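PDB 6IJ2: EAL domain protein from Vibrio cholerae serotype O1, which probably hydrolyses cyclic dinucleotides such as c-di-GMP and cGAMP, acting as an EAL-family phosphodiesterase, and is captured here with the linear dinucleotide 5'-pGpG bound. Local coordinates for residues K142-V145 / E146-S150. The protein carries 1 engineered substitution. Numbering follows the deposited sequence.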
loop_
_atom_site.group_PDB
_atom_site.type_symbol
_atom_site.label_atom_id
_atom_site.label_comp_id
_atom_site.label_asym_id
_atom_site.label_seq_id
_atom_site.Cartn_x
_atom_site.Cartn_y
_atom_site.Cartn_z
ATOM N N LYS A 142 -12.212 1.965 -9.375
ATOM C CA LYS A 142 -12.014 1.361 -10.690
ATOM C C LYS A 142 -13.024 1.896 -11.701
ATOM O O LYS A 142 -12.681 2.134 -12.865
ATOM C CB LYS A 142 -12.111 -0.161 -10.573
ATOM C CG LYS A 142 -12.073 -0.927 -11.886
ATOM C CD LYS A 142 -12.179 -2.426 -11.615
ATOM C CE LYS A 142 -12.488 -3.213 -12.882
ATOM N NZ LYS A 142 -11.357 -3.188 -13.856
ATOM N N ARG A 143 -14.276 2.082 -11.266
ATOM C CA ARG A 143 -15.323 2.632 -12.122
ATOM C C ARG A 143 -14.926 3.989 -12.687
ATOM O O ARG A 143 -15.147 4.267 -13.874
ATOM C CB ARG A 143 -16.623 2.754 -11.321
ATOM C CG ARG A 143 -17.826 2.062 -11.925
ATOM C CD ARG A 143 -18.976 1.994 -10.922
ATOM N NE ARG A 143 -18.598 1.253 -9.719
ATOM C CZ ARG A 143 -19.432 0.946 -8.728
ATOM N NH1 ARG A 143 -20.705 1.313 -8.788
ATOM N NH2 ARG A 143 -18.992 0.267 -7.675
ATOM N N ILE A 144 -14.356 4.852 -11.842
ATOM C CA ILE A 144 -14.020 6.212 -12.256
ATOM C C ILE A 144 -12.870 6.196 -13.255
ATOM O O ILE A 144 -12.905 6.892 -14.280
ATOM C CB ILE A 144 -13.677 7.066 -11.022
ATOM C CG1 ILE A 144 -14.840 7.067 -10.029
ATOM C CG2 ILE A 144 -13.302 8.478 -11.438
ATOM C CD1 ILE A 144 -14.454 7.540 -8.641
ATOM N N VAL A 145 -11.835 5.405 -12.972
ATOM C CA VAL A 145 -10.669 5.351 -13.849
ATOM C C VAL A 145 -11.055 4.826 -15.225
ATOM O O VAL A 145 -10.640 5.372 -16.254
ATOM C CB VAL A 145 -9.564 4.495 -13.205
ATOM C CG1 VAL A 145 -8.404 4.290 -14.171
ATOM C CG2 VAL A 145 -9.086 5.136 -11.915
ATOM N N GLU A 146 -11.861 3.764 -15.271
ATOM C CA GLU A 146 -12.217 3.203 -16.570
ATOM C C GLU A 146 -13.157 4.123 -17.345
ATOM O O GLU A 146 -13.092 4.172 -18.580
ATOM C CB GLU A 146 -12.810 1.805 -16.383
ATOM C CG GLU A 146 -11.756 0.812 -15.887
ATOM C CD GLU A 146 -12.263 -0.616 -15.744
ATOM O OE1 GLU A 146 -11.426 -1.513 -15.503
ATOM O OE2 GLU A 146 -13.486 -0.844 -15.871
ATOM N N TYR A 147 -14.018 4.870 -16.646
ATOM C CA TYR A 147 -14.860 5.848 -17.327
ATOM C C TYR A 147 -14.020 6.968 -17.929
ATOM O O TYR A 147 -14.250 7.382 -19.071
ATOM C CB TYR A 147 -15.898 6.422 -16.364
ATOM C CG TYR A 147 -16.735 7.526 -16.969
ATOM C CD1 TYR A 147 -17.602 7.266 -18.021
ATOM C CD2 TYR A 147 -16.664 8.826 -16.485
ATOM C CE1 TYR A 147 -18.370 8.270 -18.579
ATOM C CE2 TYR A 147 -17.437 9.840 -17.032
ATOM C CZ TYR A 147 -18.284 9.553 -18.080
ATOM O OH TYR A 147 -19.050 10.550 -18.639
ATOM N N TYR A 148 -13.039 7.466 -17.173
ATOM C CA TYR A 148 -12.181 8.525 -17.691
ATOM C C TYR A 148 -11.368 8.040 -18.883
ATOM O O TYR A 148 -11.208 8.771 -19.871
ATOM C CB TYR A 148 -11.267 9.047 -16.582
ATOM C CG TYR A 148 -11.944 10.033 -15.658
ATOM C CD1 TYR A 148 -13.309 9.968 -15.419
ATOM C CD2 TYR A 148 -11.223 11.049 -15.047
ATOM C CE1 TYR A 148 -13.933 10.872 -14.577
ATOM C CE2 TYR A 148 -11.840 11.962 -14.211
ATOM C CZ TYR A 148 -13.195 11.869 -13.976
ATOM O OH TYR A 148 -13.812 12.777 -13.145
ATOM N N LYS A 149 -10.848 6.811 -18.808
ATOM C CA LYS A 149 -10.176 6.212 -19.958
ATOM C C LYS A 149 -11.093 6.180 -21.174
ATOM O O LYS A 149 -10.664 6.490 -22.292
ATOM C CB LYS A 149 -9.697 4.800 -19.618
ATOM C CG LYS A 149 -8.562 4.741 -18.612
ATOM C CD LYS A 149 -8.058 3.315 -18.456
ATOM C CE LYS A 149 -6.557 3.284 -18.276
ATOM N NZ LYS A 149 -5.989 1.966 -18.681
ATOM N N SER A 150 -12.369 5.829 -20.969
ATOM C CA SER A 150 -13.306 5.731 -22.085
ATOM C C SER A 150 -13.575 7.089 -22.720
ATOM O O SER A 150 -13.832 7.166 -23.928
ATOM C CB SER A 150 -14.617 5.093 -21.620
ATOM O OG SER A 150 -15.348 5.958 -20.768
#
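Lys142 and Glu146, one turn apart on helix 139-151, form an i to i+4 salt bridge on the outer side of an amphipathic helix in the EAL-domain barrel. This helix is the crossover of a beta-alpha-beta unit, linking strands 125-129 and 154-160, and its two faces show how one spacing serves both solvent and core. Lys142 sends its chain out with CG anti to the backbone N (chi1 174°) and bends only at the last torsion, which turns the ammonium to the carboxylate of Glu146. Lys142 NZ lies 2.4 Å from Glu146 OE1, closer than such a bridge usually comes, so the exact length is doubtful; Glu146 OE2 is 3.8 Å from Lys142 NZ, making the contact one-sided. The same ammonium also bonds the carbonyl of Asp172, so the lysine ties the helix to a neighbouring loop. In the backbone of the same pair, Glu146 N donates to Lys142 O at 3.0 Å. Arg143 takes part through its backbone, its O accepting from Tyr147 N, while its side chain turns back to the carbonyl of Asn139. Ile144 opens the buried face: its CG2 lies over one face of the Tyr148 ring, 4.2 Å from the centroid and offset toward the rim, in a CH-pi contact. The two side chains lie side by side, pointing the same way, and both touch Phe129 of strand 125-129; Phe127 meets the tyrosine ring edge-to-face, and Arg76 bonds its hydroxyl. Val145, also buried, packs on Phe129 and on Thr155 of the following strand, joining the helix to both strands of its unit. Lys149 N donates to Val145 O at 2.9 Å in a nearly straight bond (N-H...O 167°). Lys149 then reaches the carbonyl of Gln174 with NZ, its CG having passed 3.2 Å from Val145 O.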